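Local atomic coordinates of porin (Acinetobacter baumannii AB307-0294, PDB entry 5DL7), a protein that is an OprD-family outer-membrane beta-barrel that probably acts as a porin, letting small molecules, perhaps vanillate among them, diffuse into the periplasm. Residues 132-146 with 293-305. Sequence-based numbering, arbitrary orientation.
Sequences PTIFSSPARLFPQTY and LPFLSGTESPVVL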
loop_
_atom_site.group_PDB
_atom_site.type_symbol
_atom_site.label_atom_id
_atom_site.label_comp_id
_atom_site.label_asym_id
_atom_site.label_seq_id
_atom_site.Cartn_x
_atom_site.Cartn_y
_atom_site.Cartn_z
ATOM N N PRO A 132 -4.772 -5.632 6.908
ATOM C CA PRO A 132 -3.851 -6.501 6.159
ATOM C C PRO A 132 -4.438 -7.431 5.134
ATOM O O PRO A 132 -3.810 -7.840 4.194
ATOM C CB PRO A 132 -3.178 -7.364 7.289
ATOM C CG PRO A 132 -3.531 -6.644 8.521
ATOM C CD PRO A 132 -4.740 -5.757 8.365
ATOM N N THR A 133 -5.767 -7.738 5.279
ATOM C CA THR A 133 -6.495 -8.520 4.299
ATOM C C THR A 133 -7.086 -7.659 3.129
ATOM O O THR A 133 -7.530 -8.250 2.201
ATOM C CB THR A 133 -7.646 -9.220 5.008
ATOM O OG1 THR A 133 -8.339 -8.319 5.816
ATOM C CG2 THR A 133 -6.983 -10.390 5.882
ATOM N N ILE A 134 -7.077 -6.336 3.295
ATOM C CA ILE A 134 -7.694 -5.402 2.305
ATOM C C ILE A 134 -7.150 -4.034 2.664
ATOM O O ILE A 134 -7.644 -3.343 3.520
ATOM C CB ILE A 134 -9.227 -5.527 2.222
ATOM C CG1 ILE A 134 -9.810 -4.542 1.125
ATOM C CG2 ILE A 134 -9.929 -5.418 3.554
ATOM C CD1 ILE A 134 -11.220 -4.708 0.780
ATOM N N PHE A 135 -6.134 -3.660 1.905
ATOM C CA PHE A 135 -5.484 -2.389 2.180
ATOM C C PHE A 135 -5.433 -1.546 0.918
ATOM O O PHE A 135 -4.789 -1.845 -0.070
ATOM C CB PHE A 135 -4.014 -2.676 2.652
ATOM C CG PHE A 135 -3.407 -1.478 3.356
ATOM C CD1 PHE A 135 -2.816 -0.481 2.579
ATOM C CD2 PHE A 135 -3.423 -1.314 4.670
ATOM C CE1 PHE A 135 -2.212 0.640 3.146
ATOM C CE2 PHE A 135 -2.907 -0.097 5.247
ATOM C CZ PHE A 135 -2.346 0.829 4.452
ATOM N N SER A 136 -6.192 -0.430 0.983
ATOM C CA SER A 136 -6.231 0.455 -0.207
ATOM C C SER A 136 -4.808 0.944 -0.565
ATOM O O SER A 136 -4.096 1.513 0.256
ATOM C CB SER A 136 -7.011 1.667 0.162
ATOM O OG SER A 136 -6.728 2.827 -0.679
ATOM N N SER A 137 -4.450 0.740 -1.780
ATOM C CA SER A 137 -3.151 1.272 -2.230
ATOM C C SER A 137 -3.106 2.800 -2.229
ATOM O O SER A 137 -3.893 3.476 -2.887
ATOM C CB SER A 137 -2.809 0.792 -3.651
ATOM O OG SER A 137 -1.582 1.331 -4.080
ATOM N N PRO A 138 -2.128 3.371 -1.556
ATOM C CA PRO A 138 -1.884 4.710 -1.594
ATOM C C PRO A 138 -0.671 5.064 -2.575
ATOM O O PRO A 138 -0.322 6.254 -2.578
ATOM C CB PRO A 138 -1.424 5.011 -0.095
ATOM C CG PRO A 138 -0.553 3.859 0.034
ATOM C CD PRO A 138 -1.251 2.630 -0.558
ATOM N N ALA A 139 -0.196 4.128 -3.315
ATOM C CA ALA A 139 1.162 4.265 -3.921
ATOM C C ALA A 139 1.132 4.918 -5.293
ATOM O O ALA A 139 2.193 5.214 -5.833
ATOM C CB ALA A 139 1.711 2.894 -4.017
ATOM N N ARG A 140 -0.049 5.386 -5.780
ATOM C CA ARG A 140 -0.131 6.153 -7.026
ATOM C C ARG A 140 -0.768 7.488 -6.778
ATOM O O ARG A 140 -0.595 8.066 -5.672
ATOM C CB ARG A 140 -0.590 5.279 -8.240
ATOM C CG ARG A 140 0.265 4.114 -8.595
ATOM C CD ARG A 140 1.639 4.474 -9.153
ATOM N NE ARG A 140 2.348 3.241 -9.448
ATOM C CZ ARG A 140 2.988 2.450 -8.621
ATOM N NH1 ARG A 140 3.084 2.713 -7.314
ATOM N NH2 ARG A 140 3.471 1.270 -9.013
ATOM N N LEU A 141 -1.507 8.080 -7.708
ATOM C CA LEU A 141 -1.935 9.388 -7.542
ATOM C C LEU A 141 -3.065 9.477 -6.543
ATOM O O LEU A 141 -3.168 10.431 -5.821
ATOM C CB LEU A 141 -2.335 9.989 -8.893
ATOM C CG LEU A 141 -2.641 11.459 -8.899
ATOM C CD1 LEU A 141 -1.320 12.253 -8.644
ATOM C CD2 LEU A 141 -3.246 11.970 -10.243
ATOM N N PHE A 142 -4.033 8.587 -6.646
ATOM C CA PHE A 142 -5.254 8.549 -5.841
ATOM C C PHE A 142 -5.366 7.223 -5.177
ATOM O O PHE A 142 -4.953 6.211 -5.692
ATOM C CB PHE A 142 -6.480 8.720 -6.812
ATOM C CG PHE A 142 -6.465 9.973 -7.553
ATOM C CD1 PHE A 142 -6.299 11.216 -6.915
ATOM C CD2 PHE A 142 -6.759 10.081 -8.907
ATOM C CE1 PHE A 142 -6.281 12.443 -7.573
ATOM C CE2 PHE A 142 -6.731 11.311 -9.520
ATOM C CZ PHE A 142 -6.552 12.499 -8.859
ATOM N N PRO A 143 -6.107 7.149 -4.063
ATOM C CA PRO A 143 -6.297 5.882 -3.348
ATOM C C PRO A 143 -7.215 4.940 -4.120
ATOM O O PRO A 143 -8.148 5.395 -4.717
ATOM C CB PRO A 143 -7.064 6.327 -2.052
ATOM C CG PRO A 143 -7.613 7.622 -2.285
ATOM C CD PRO A 143 -6.697 8.292 -3.347
ATOM N N GLN A 144 -6.921 3.677 -4.079
ATOM C CA GLN A 144 -7.883 2.589 -4.359
ATOM C C GLN A 144 -9.054 2.694 -3.426
ATOM O O GLN A 144 -8.887 2.968 -2.218
ATOM C CB GLN A 144 -7.134 1.313 -4.258
ATOM C CG GLN A 144 -7.855 0.118 -4.667
ATOM C CD GLN A 144 -7.028 -1.131 -4.250
ATOM O OE1 GLN A 144 -6.440 -1.139 -3.142
ATOM N NE2 GLN A 144 -7.074 -2.151 -5.019
ATOM N N THR A 145 -10.287 2.499 -3.979
ATOM C CA THR A 145 -11.422 2.480 -3.130
ATOM C C THR A 145 -12.274 1.227 -3.409
ATOM O O THR A 145 -12.180 0.624 -4.434
ATOM C CB THR A 145 -12.333 3.747 -3.119
ATOM O OG1 THR A 145 -13.022 3.913 -4.356
ATOM C CG2 THR A 145 -11.494 5.058 -2.798
ATOM N N TYR A 146 -13.120 0.925 -2.440
ATOM C CA TYR A 146 -14.076 -0.252 -2.559
ATOM C C TYR A 146 -15.467 0.216 -2.230
ATOM O O TYR A 146 -15.647 1.184 -1.503
ATOM C CB TYR A 146 -13.650 -1.380 -1.581
ATOM C CG TYR A 146 -12.470 -2.092 -2.002
ATOM C CD1 TYR A 146 -11.201 -1.668 -1.689
ATOM C CD2 TYR A 146 -12.566 -3.289 -2.689
ATOM C CE1 TYR A 146 -10.051 -2.321 -2.092
ATOM C CE2 TYR A 146 -11.455 -4.005 -3.061
ATOM C CZ TYR A 146 -10.137 -3.516 -2.749
ATOM O OH TYR A 146 -9.084 -4.299 -3.137
ATOM N N LEU A 293 1.993 -15.919 -2.235
ATOM C CA LEU A 293 0.992 -15.209 -1.450
ATOM C C LEU A 293 -0.088 -14.488 -2.340
ATOM O O LEU A 293 0.290 -13.693 -3.166
ATOM C CB LEU A 293 1.618 -14.091 -0.621
ATOM C CG LEU A 293 0.744 -13.247 0.299
ATOM C CD1 LEU A 293 0.106 -14.066 1.393
ATOM C CD2 LEU A 293 1.476 -12.018 0.776
ATOM N N PRO A 294 -1.326 -14.822 -2.166
ATOM C CA PRO A 294 -2.402 -14.016 -2.836
ATOM C C PRO A 294 -2.805 -12.811 -2.051
ATOM O O PRO A 294 -2.734 -12.771 -0.829
ATOM C CB PRO A 294 -3.631 -14.955 -2.934
ATOM C CG PRO A 294 -3.466 -15.774 -1.619
ATOM C CD PRO A 294 -1.971 -15.902 -1.364
ATOM N N PHE A 295 -3.311 -11.795 -2.802
ATOM C CA PHE A 295 -3.885 -10.585 -2.213
ATOM C C PHE A 295 -4.739 -9.878 -3.263
ATOM O O PHE A 295 -4.632 -10.285 -4.430
ATOM C CB PHE A 295 -2.801 -9.664 -1.556
ATOM C CG PHE A 295 -1.557 -9.442 -2.417
ATOM C CD1 PHE A 295 -1.546 -8.359 -3.317
ATOM C CD2 PHE A 295 -0.418 -10.260 -2.270
ATOM C CE1 PHE A 295 -0.453 -8.139 -4.083
ATOM C CE2 PHE A 295 0.666 -10.110 -3.066
ATOM C CZ PHE A 295 0.645 -9.054 -4.016
ATOM N N LEU A 296 -5.452 -8.892 -2.868
ATOM C CA LEU A 296 -6.404 -8.236 -3.799
ATOM C C LEU A 296 -5.695 -7.550 -4.926
ATOM O O LEU A 296 -4.577 -7.044 -4.797
ATOM C CB LEU A 296 -7.362 -7.331 -3.013
ATOM C CG LEU A 296 -8.317 -8.105 -2.159
ATOM C CD1 LEU A 296 -8.976 -7.163 -1.125
ATOM C CD2 LEU A 296 -9.476 -8.713 -2.929
ATOM N N SER A 297 -6.393 -7.437 -6.032
ATOM C CA SER A 297 -5.902 -6.708 -7.223
ATOM C C SER A 297 -5.634 -5.245 -6.890
ATOM O O SER A 297 -6.356 -4.587 -6.071
ATOM C CB SER A 297 -6.935 -6.832 -8.383
ATOM O OG SER A 297 -8.186 -6.230 -8.000
ATOM N N GLY A 298 -4.754 -4.670 -7.698
ATOM C CA GLY A 298 -4.531 -3.213 -7.731
ATOM C C GLY A 298 -3.694 -2.575 -6.633
ATOM O O GLY A 298 -3.704 -1.341 -6.400
ATOM N N THR A 299 -3.026 -3.472 -5.884
ATOM C CA THR A 299 -2.346 -3.030 -4.633
ATOM C C THR A 299 -0.998 -3.843 -4.436
ATOM O O THR A 299 -0.722 -4.692 -5.251
ATOM C CB THR A 299 -3.284 -3.071 -3.407
ATOM O OG1 THR A 299 -2.691 -2.217 -2.285
ATOM C CG2 THR A 299 -3.582 -4.385 -3.060
ATOM N N GLU A 300 -0.279 -3.312 -3.487
ATOM C CA GLU A 300 1.010 -3.855 -3.096
ATOM C C GLU A 300 0.780 -5.040 -2.242
ATOM O O GLU A 300 -0.237 -5.242 -1.544
ATOM C CB GLU A 300 1.816 -2.733 -2.350
ATOM C CG GLU A 300 2.336 -1.650 -3.331
ATOM C CD GLU A 300 1.188 -0.762 -3.997
ATOM O OE1 GLU A 300 0.302 -0.333 -3.141
ATOM O OE2 GLU A 300 1.361 -0.572 -5.235
ATOM N N SER A 301 1.785 -5.973 -2.222
ATOM C CA SER A 301 1.702 -7.072 -1.192
ATOM C C SER A 301 1.633 -6.548 0.206
ATOM O O SER A 301 2.242 -5.488 0.552
ATOM C CB SER A 301 3.023 -7.917 -1.337
ATOM O OG SER A 301 3.011 -8.913 -0.302
ATOM N N PRO A 302 0.856 -7.145 1.048
ATOM C CA PRO A 302 0.637 -6.720 2.423
ATOM C C PRO A 302 1.678 -7.067 3.467
ATOM O O PRO A 302 1.509 -6.773 4.630
ATOM C CB PRO A 302 -0.730 -7.310 2.776
ATOM C CG PRO A 302 -0.631 -8.626 2.113
ATOM C CD PRO A 302 -0.058 -8.270 0.714
ATOM N N VAL A 303 2.784 -7.624 3.008
ATOM C CA VAL A 303 3.863 -8.073 3.904
ATOM C C VAL A 303 4.680 -6.905 4.396
ATOM O O VAL A 303 4.553 -5.784 3.974
ATOM C CB VAL A 303 4.726 -9.101 3.107
ATOM C CG1 VAL A 303 3.943 -10.303 2.595
ATOM C CG2 VAL A 303 5.500 -8.436 2.014
ATOM N N VAL A 304 5.535 -7.196 5.380
ATOM C CA VAL A 304 6.150 -6.092 6.068
ATOM C C VAL A 304 7.063 -5.263 5.247
ATOM O O VAL A 304 7.232 -4.088 5.478
ATOM C CB VAL A 304 6.812 -6.566 7.403
ATOM C CG1 VAL A 304 8.064 -7.204 7.188
ATOM C CG2 VAL A 304 7.291 -5.337 8.217
ATOM N N LEU A 305 7.798 -5.914 4.399
ATOM C CA LEU A 305 8.818 -5.190 3.531
ATOM C C LEU A 305 8.068 -4.688 2.309
ATOM O O LEU A 305 7.526 -5.493 1.517
ATOM C CB LEU A 305 10.053 -6.087 3.207
ATOM C CG LEU A 305 10.718 -6.723 4.369
ATOM C CD1 LEU A 305 11.930 -7.492 3.878
ATOM C CD2 LEU A 305 11.141 -5.583 5.328
HETATM O O HOH W 1 -5.600 -8.209 0.034
HETATM O O HOH W 2 3.936 0.469 -5.886
HETATM O O HOH W 3 -9.858 -6.051 -5.745
#
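Glu-300 meets Ser-137 and Ala-139 inside the beta-barrel of this OprD-family porin, where the loop between strands 278-288 and 318-327 folds inward against the turn of segment 132-146. From CB the Glu-300 chain runs to CG beside its own backbone N, then turns about the CB-CG bond (chi2 68°), which swings CD to 3.7 Å from the small Ala-139 CB. OE1 takes the Ser-137 hydroxyl on its syn lone pair, OG to OE1 2.7 Å. That OG also accepts from Ala-139 N, closing an ST turn, a role suited to serine's short hydroxyl. A water donates to OE2 and accepts from Arg-140 NH1, whose NE is bonded to Ser-91 O; OE2 also forms a salt bridge with Arg-172, so the carboxylate probably stays charged. Gln-144 suits its place because an amide both accepts and donates: OE1 accepts from Ser-137 N, while NE2 donates weakly to Ser-297 O at 2.7 Å and also bonds Gln-171. Leu-296, branched and apolar, puts CD1 3.6 Å from Ile-134 CG1 and also touches Tyr-146 OH. Thr-299 brings a hydroxyl on a short stem: OG1 donates to Phe-135 O at 3.1 Å, almost in line with the carbonyl bond (168°).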